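Local coordinates for iron-regulated outer membrane protein (Neisseria meningitidis, PDB 4B7O) that probably takes up iron across the outer membrane as a TonB-dependent transporter, with a plug domain and a transmembrane beta-barrel, at residues 390-401 against 428-439. Residues are numbered along the deposited sequence; the frame is centred on the assembly and turned at random.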
ATOM      1  N   LYS A 390       8.093  -5.099  19.158  1.00 41.13           N
ATOM      2  CA  LYS A 390       9.103  -5.681  20.091  1.00 40.68           C
ATOM      3  C   LYS A 390      10.432  -5.140  19.734  1.00 37.84           C
ATOM      4  O   LYS A 390      11.047  -5.644  18.798  1.00 44.05           O
ATOM      5  CB  LYS A 390       9.203  -7.200  19.920  1.00 41.56           C
ATOM      6  CG  LYS A 390       7.868  -7.837  19.612  1.00 43.43           C
ATOM      7  CD  LYS A 390       8.018  -9.250  19.092  1.00 42.03           C
ATOM      8  CE  LYS A 390       6.647  -9.871  19.075  1.00 38.91           C
ATOM      9  NZ  LYS A 390       6.731 -11.334  18.919  1.00 44.40           N
ATOM     10  N   PRO A 391      10.863  -4.063  20.395  1.00 37.38           N
ATOM     11  CA  PRO A 391      12.182  -3.499  20.158  1.00 39.25           C
ATOM     12  C   PRO A 391      13.289  -4.346  20.847  1.00 44.92           C
ATOM     13  O   PRO A 391      12.976  -5.230  21.642  1.00 46.76           O
ATOM     14  CB  PRO A 391      12.075  -2.123  20.778  1.00 42.02           C
ATOM     15  CG  PRO A 391      11.037  -2.261  21.848  1.00 36.75           C
ATOM     16  CD  PRO A 391      10.165  -3.410  21.509  1.00 36.46           C
ATOM     17  N   GLN A 392      14.565  -4.116  20.532  1.00 47.70           N
ATOM     18  CA  GLN A 392      15.631  -4.951  21.088  1.00 42.27           C
ATOM     19  C   GLN A 392      15.716  -4.845  22.602  1.00 43.32           C
ATOM     20  O   GLN A 392      15.845  -5.850  23.302  1.00 41.70           O
ATOM     21  CB  GLN A 392      16.958  -4.540  20.479  1.00 51.86           C
ATOM     22  CG  GLN A 392      18.122  -5.458  20.815  1.00 49.71           C
ATOM     23  CD  GLN A 392      19.183  -5.371  19.739  1.00 52.41           C
ATOM     24  OE1 GLN A 392      19.055  -6.022  18.682  1.00 51.97           O
ATOM     25  NE2 GLN A 392      20.229  -4.547  19.980  1.00 45.22           N
ATOM     26  N   ALA A 393      15.667  -3.616  23.108  1.00 42.29           N
ATOM     27  CA  ALA A 393      15.528  -3.383  24.544  1.00 41.43           C
ATOM     28  C   ALA A 393      14.943  -1.993  24.745  1.00 41.94           C
ATOM     29  O   ALA A 393      15.056  -1.136  23.865  1.00 44.75           O
ATOM     30  CB  ALA A 393      16.890  -3.469  25.190  1.00 36.59           C
ATOM     31  N   PHE A 394      14.323  -1.746  25.884  1.00 39.48           N
ATOM     32  CA  PHE A 394      13.898  -0.395  26.194  1.00 41.27           C
ATOM     33  C   PHE A 394      15.019   0.523  26.681  1.00 44.81           C
ATOM     34  O   PHE A 394      15.976   0.047  27.249  1.00 49.62           O
ATOM     35  CB  PHE A 394      12.728  -0.480  27.139  1.00 41.31           C
ATOM     36  CG  PHE A 394      11.557  -1.202  26.527  1.00 41.85           C
ATOM     37  CD1 PHE A 394      10.650  -0.509  25.684  1.00 36.17           C
ATOM     38  CD2 PHE A 394      11.379  -2.568  26.713  1.00 39.35           C
ATOM     39  CE1 PHE A 394       9.587  -1.162  25.090  1.00 31.73           C
ATOM     40  CE2 PHE A 394      10.296  -3.239  26.098  1.00 37.86           C
ATOM     41  CZ  PHE A 394       9.414  -2.531  25.274  1.00 34.04           C
ATOM     42  N   LEU A 395      14.912   1.828  26.431  1.00 46.42           N
ATOM     43  CA  LEU A 395      15.984   2.768  26.702  1.00 38.37           C
ATOM     44  C   LEU A 395      15.483   4.049  27.376  1.00 37.82           C
ATOM     45  O   LEU A 395      16.141   5.091  27.345  1.00 36.23           O
ATOM     46  CB  LEU A 395      16.776   3.090  25.445  1.00 37.63           C
ATOM     47  CG  LEU A 395      17.443   1.908  24.706  1.00 47.09           C
ATOM     48  CD1 LEU A 395      17.688   2.271  23.238  1.00 38.30           C
ATOM     49  CD2 LEU A 395      18.749   1.446  25.350  1.00 41.96           C
ATOM     50  N   ASN A 396      14.331   3.984  28.014  1.00 42.35           N
ATOM     51  CA  ASN A 396      13.816   5.185  28.675  1.00 44.22           C
ATOM     52  C   ASN A 396      14.800   5.749  29.695  1.00 52.36           C
ATOM     53  O   ASN A 396      14.962   6.977  29.806  1.00 53.59           O
ATOM     54  CB  ASN A 396      12.450   4.968  29.309  1.00 40.52           C
ATOM     55  CG  ASN A 396      12.266   3.574  29.870  1.00 41.85           C
ATOM     56  OD1 ASN A 396      12.762   2.604  29.327  1.00 44.47           O
ATOM     57  ND2 ASN A 396      11.507   3.465  30.951  1.00 43.13           N
ATOM     58  N   GLY A 397      15.497   4.858  30.404  1.00 57.25           N
ATOM     59  CA  GLY A 397      16.502   5.279  31.415  1.00 54.88           C
ATOM     60  C   GLY A 397      17.588   6.205  30.874  1.00 57.33           C
ATOM     61  O   GLY A 397      18.137   7.026  31.626  1.00 57.95           O
ATOM     62  N   GLU A 398      17.884   6.072  29.575  1.00 51.24           N
ATOM     63  CA  GLU A 398      18.783   6.985  28.868  1.00 48.29           C
ATOM     64  C   GLU A 398      18.056   8.272  28.498  1.00 52.21           C
ATOM     65  O   GLU A 398      18.627   9.113  27.784  1.00 48.99           O
ATOM     66  CB  GLU A 398      19.353   6.340  27.587  1.00 50.12           C
ATOM     67  CG  GLU A 398      19.978   4.942  27.783  1.00 53.12           C
ATOM     68  CD  GLU A 398      20.939   4.456  26.666  1.00 53.59           C
ATOM     69  OE1 GLU A 398      20.758   4.775  25.486  1.00 51.81           O
ATOM     70  OE2 GLU A 398      21.905   3.703  26.966  1.00 63.47           O
ATOM     71  N   PHE A 399      16.805   8.436  28.961  1.00 48.54           N
ATOM     72  CA  PHE A 399      16.046   9.645  28.588  1.00 53.89           C
ATOM     73  C   PHE A 399      16.645  10.933  29.167  1.00 54.86           C
ATOM     74  O   PHE A 399      17.121  10.966  30.301  1.00 60.25           O
ATOM     75  CB  PHE A 399      14.544   9.554  28.923  1.00 54.24           C
ATOM     76  CG  PHE A 399      13.831  10.862  28.742  1.00 64.04           C
ATOM     77  CD1 PHE A 399      13.570  11.363  27.454  1.00 64.87           C
ATOM     78  CD2 PHE A 399      13.492  11.646  29.844  1.00 66.69           C
ATOM     79  CE1 PHE A 399      12.953  12.599  27.276  1.00 57.95           C
ATOM     80  CE2 PHE A 399      12.869  12.887  29.676  1.00 69.61           C
ATOM     81  CZ  PHE A 399      12.598  13.358  28.388  1.00 67.88           C
ATOM     82  N   GLU A 400      16.571  12.007  28.398  1.00 58.47           N
ATOM     83  CA  GLU A 400      17.316  13.211  28.695  1.00 53.45           C
ATOM     84  C   GLU A 400      16.784  14.413  27.868  1.00 60.65           C
ATOM     85  O   GLU A 400      16.188  14.207  26.820  1.00 61.19           O
ATOM     86  CB  GLU A 400      18.751  12.949  28.345  1.00 58.29           C
ATOM     87  CG  GLU A 400      19.745  13.709  29.187  1.00 65.13           C
ATOM     88  CD  GLU A 400      20.873  14.225  28.324  1.00 72.39           C
ATOM     89  OE1 GLU A 400      20.642  14.456  27.103  1.00 77.59           O
ATOM     90  OE2 GLU A 400      21.985  14.405  28.863  1.00 78.12           O
ATOM     91  N   ILE A 401      17.034  15.644  28.347  1.00 59.47           N
ATOM     92  CA  ILE A 401      16.414  16.902  27.905  1.00 57.37           C
ATOM     93  C   ILE A 401      17.464  18.021  27.752  1.00 55.47           C
ATOM     94  O   ILE A 401      18.206  18.301  28.672  1.00 60.56           O
ATOM     95  CB  ILE A 401      15.404  17.430  28.964  1.00 58.72           C
ATOM     96  CG1 ILE A 401      14.365  16.373  29.367  1.00 58.04           C
ATOM     97  CG2 ILE A 401      14.765  18.743  28.495  1.00 59.29           C
ATOM     98  CD1 ILE A 401      13.161  16.959  30.105  1.00 53.85           C
ATOM     99  N   ASP A 428      11.132  15.752  35.045  1.00 63.70           N
ATOM    100  CA  ASP A 428      10.660  14.917  33.954  1.00 69.00           C
ATOM    101  C   ASP A 428      11.518  13.672  33.790  1.00 66.04           C
ATOM    102  O   ASP A 428      10.995  12.545  33.929  1.00 60.32           O
ATOM    103  CB  ASP A 428      10.530  15.734  32.670  1.00 70.44           C
ATOM    104  CG  ASP A 428       9.323  16.685  32.716  1.00 77.31           C
ATOM    105  OD1 ASP A 428       8.249  16.223  33.198  1.00 66.78           O
ATOM    106  OD2 ASP A 428       9.455  17.873  32.295  1.00 76.42           O
ATOM    107  N   MET A 429      12.826  13.886  33.587  1.00 58.46           N
ATOM    108  CA  MET A 429      13.777  12.804  33.326  1.00 52.81           C
ATOM    109  C   MET A 429      13.589  11.834  34.453  1.00 57.23           C
ATOM    110  O   MET A 429      13.425  10.615  34.245  1.00 60.62           O
ATOM    111  CB  MET A 429      15.203  13.312  33.271  1.00 50.18           C
ATOM    112  CG  MET A 429      15.327  14.763  32.847  1.00 50.52           C
ATOM    113  SD  MET A 429      16.944  15.143  32.129  1.00 65.02           S
ATOM    114  CE  MET A 429      17.916  13.921  33.036  1.00 62.99           C
ATOM    115  N   ASP A 430      13.545  12.396  35.655  1.00 61.67           N
ATOM    116  CA  ASP A 430      13.163  11.635  36.818  1.00 64.09           C
ATOM    117  C   ASP A 430      11.952  10.789  36.483  1.00 60.76           C
ATOM    118  O   ASP A 430      12.006   9.573  36.566  1.00 63.78           O
ATOM    119  CB  ASP A 430      12.884  12.575  37.993  1.00 74.79           C
ATOM    120  CG  ASP A 430      13.934  12.459  39.081  1.00 82.34           C
ATOM    121  OD1 ASP A 430      13.979  11.368  39.722  1.00 79.52           O
ATOM    122  OD2 ASP A 430      14.718  13.431  39.269  1.00 77.27           O
ATOM    123  N   LEU A 431      10.865  11.417  36.061  1.00 57.32           N
ATOM    124  CA  LEU A 431       9.671  10.638  35.749  1.00 61.09           C
ATOM    125  C   LEU A 431       9.859   9.529  34.648  1.00 58.27           C
ATOM    126  O   LEU A 431       9.381   8.392  34.800  1.00 56.31           O
ATOM    127  CB  LEU A 431       8.533  11.588  35.376  1.00 55.42           C
ATOM    128  CG  LEU A 431       7.136  11.135  35.781  1.00 55.01           C
ATOM    129  CD1 LEU A 431       6.130  11.952  34.990  1.00 53.47           C
ATOM    130  CD2 LEU A 431       6.876   9.641  35.587  1.00 56.91           C
ATOM    131  N   VAL A 432      10.520   9.848  33.537  1.00 53.59           N
ATOM    132  CA  VAL A 432      10.578   8.869  32.435  1.00 56.14           C
ATOM    133  C   VAL A 432      11.416   7.682  32.848  1.00 58.88           C
ATOM    134  O   VAL A 432      10.996   6.544  32.604  1.00 57.13           O
ATOM    135  CB  VAL A 432      11.197   9.422  31.152  1.00 56.78           C
ATOM    136  CG1 VAL A 432      11.072   8.378  30.043  1.00 52.40           C
ATOM    137  CG2 VAL A 432      10.552  10.758  30.778  1.00 55.57           C
ATOM    138  N   HIS A 433      12.580   7.961  33.494  1.00 61.38           N
ATOM    139  CA  HIS A 433      13.524   6.904  34.005  1.00 59.15           C
ATOM    140  C   HIS A 433      12.845   5.938  34.894  1.00 57.77           C
ATOM    141  O   HIS A 433      13.248   4.768  34.980  1.00 60.74           O
ATOM    142  CB  HIS A 433      14.710   7.472  34.756  1.00 55.02           C
ATOM    143  CG  HIS A 433      15.571   8.395  33.934  1.00 55.17           C
ATOM    144  ND1 HIS A 433      16.356   9.323  34.489  1.00 55.61           N
ATOM    145  CD2 HIS A 433      15.718   8.529  32.557  1.00 60.97           C
ATOM    146  CE1 HIS A 433      17.000  10.018  33.522  1.00 57.83           C
ATOM    147  NE2 HIS A 433      16.601   9.535  32.338  1.00 62.34           N
ATOM    148  N   SER A 434      11.785   6.429  35.544  1.00 52.45           N
ATOM    149  CA  SER A 434      11.032   5.669  36.517  1.00 53.20           C
ATOM    150  C   SER A 434      10.209   4.602  35.830  1.00 56.11           C
ATOM    151  O   SER A 434       9.889   3.597  36.440  1.00 56.03           O
ATOM    152  CB  SER A 434      10.150   6.598  37.339  1.00 54.21           C
ATOM    153  OG  SER A 434      10.653   7.931  37.228  1.00 57.06           O
ATOM    154  N   TYR A 435       9.911   4.794  34.545  1.00 61.00           N
ATOM    155  CA  TYR A 435       8.920   3.942  33.862  1.00 55.76           C
ATOM    156  C   TYR A 435       9.372   2.525  33.512  1.00 52.35           C
ATOM    157  O   TYR A 435      10.508   2.309  33.104  1.00 50.12           O
ATOM    158  CB  TYR A 435       8.402   4.636  32.607  1.00 58.32           C
ATOM    159  CG  TYR A 435       6.999   5.203  32.730  1.00 59.51           C
ATOM    160  CD1 TYR A 435       5.901   4.363  32.940  1.00 60.03           C
ATOM    161  CD2 TYR A 435       6.773   6.589  32.605  1.00 60.18           C
ATOM    162  CE1 TYR A 435       4.619   4.893  33.035  1.00 64.24           C
ATOM    163  CE2 TYR A 435       5.500   7.125  32.702  1.00 53.26           C
ATOM    164  CZ  TYR A 435       4.438   6.278  32.903  1.00 54.68           C
ATOM    165  OH  TYR A 435       3.173   6.798  33.015  1.00 63.13           O
ATOM    166  N   LYS A 436       8.469   1.564  33.652  1.00 44.81           N
ATOM    167  CA  LYS A 436       8.799   0.205  33.319  1.00 48.23           C
ATOM    168  C   LYS A 436       8.076  -0.289  32.056  1.00 54.25           C
ATOM    169  O   LYS A 436       7.068  -1.019  32.116  1.00 53.28           O
ATOM    170  CB  LYS A 436       8.534  -0.723  34.498  1.00 51.28           C
ATOM    171  CG  LYS A 436       9.733  -0.916  35.448  1.00 65.27           C
ATOM    172  CD  LYS A 436      10.423   0.384  35.936  1.00 60.13           C
ATOM    173  CE  LYS A 436      11.320   0.153  37.150  1.00 54.91           C
ATOM    174  NZ  LYS A 436      12.564   0.966  37.131  1.00 61.44           N
ATOM    175  N   LEU A 437       8.645   0.102  30.916  1.00 49.33           N
ATOM    176  CA  LEU A 437       8.075  -0.129  29.585  1.00 46.17           C
ATOM    177  C   LEU A 437       7.976  -1.589  29.182  1.00 40.90           C
ATOM    178  O   LEU A 437       8.854  -2.346  29.469  1.00 43.43           O
ATOM    179  CB  LEU A 437       8.909   0.624  28.578  1.00 41.71           C
ATOM    180  CG  LEU A 437       8.476   2.067  28.410  1.00 45.57           C
ATOM    181  CD1 LEU A 437       7.682   2.669  29.578  1.00 45.51           C
ATOM    182  CD2 LEU A 437       9.683   2.899  28.065  1.00 36.11           C
ATOM    183  N   SER A 438       6.855  -1.974  28.577  1.00 44.90           N
ATOM    184  CA  SER A 438       6.757  -3.271  27.905  1.00 46.95           C
ATOM    185  C   SER A 438       6.354  -3.102  26.403  1.00 48.85           C
ATOM    186  O   SER A 438       6.217  -1.969  25.868  1.00 47.60           O
ATOM    187  CB  SER A 438       5.796  -4.188  28.661  1.00 46.84           C
ATOM    188  OG  SER A 438       4.582  -3.523  28.830  1.00 53.11           O
ATOM    189  N   ASN A 439       6.186  -4.229  25.725  1.00 44.06           N
ATOM    190  CA  ASN A 439       5.849  -4.236  24.320  1.00 44.13           C
ATOM    191  C   ASN A 439       4.419  -3.783  24.045  1.00 45.55           C
ATOM    192  O   ASN A 439       3.462  -4.452  24.471  1.00 47.38           O
ATOM    193  CB  ASN A 439       5.994  -5.646  23.812  1.00 37.87           C
ATOM    194  CG  ASN A 439       7.424  -6.021  23.625  1.00 35.76           C
ATOM    195  OD1 ASN A 439       8.311  -5.200  23.877  1.00 35.33           O
ATOM    196  ND2 ASN A 439       7.666  -7.221  23.134  1.00 31.51           N
TER
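Phe-394 lays one face of its ring over the backbone and CB of Leu-437, that CB sitting 4.0 Å from the ring centroid in a CH-pi contact. The ring's far end runs to Asn-439, whose OD1 comes in at the edge, 3.2 Å from Phe-394 CZ; ND2 of the same amide is hydrogen-bonded to Glu-388. Leu-437 CD2 sits over the flat face of the Asn-396 amide, 3.2 Å from its CG, and Asn-396 ND2 gives a weak, bent hydrogen bond to Tyr-435 O (2.6 Å, 123° at the hydrogen). On helix 423-434, Val-432 pushes CG2 against CD2 of Phe-399, while the edge of this ring faces Met-429 CA. With CG beside the backbone N (chi1 -60°), His-433 brings its ring to the 396-398 turn, Gly-397 O over one face, and NE2 donates to Phe-399 O (2.5 Å), close to the imidazole plane. Beyond it, Ile-401 CG1 packs on Met-429 CG at 4.0 Å. Apart from the strand end at Lys-390, both segments lie in the long connection between barrel strands 376-391 and 441-455. Its two limbs are thus zipped by apolar side chains and fastened by one well-directed imidazole bond and one weak amide bond, each to a main-chain carbonyl.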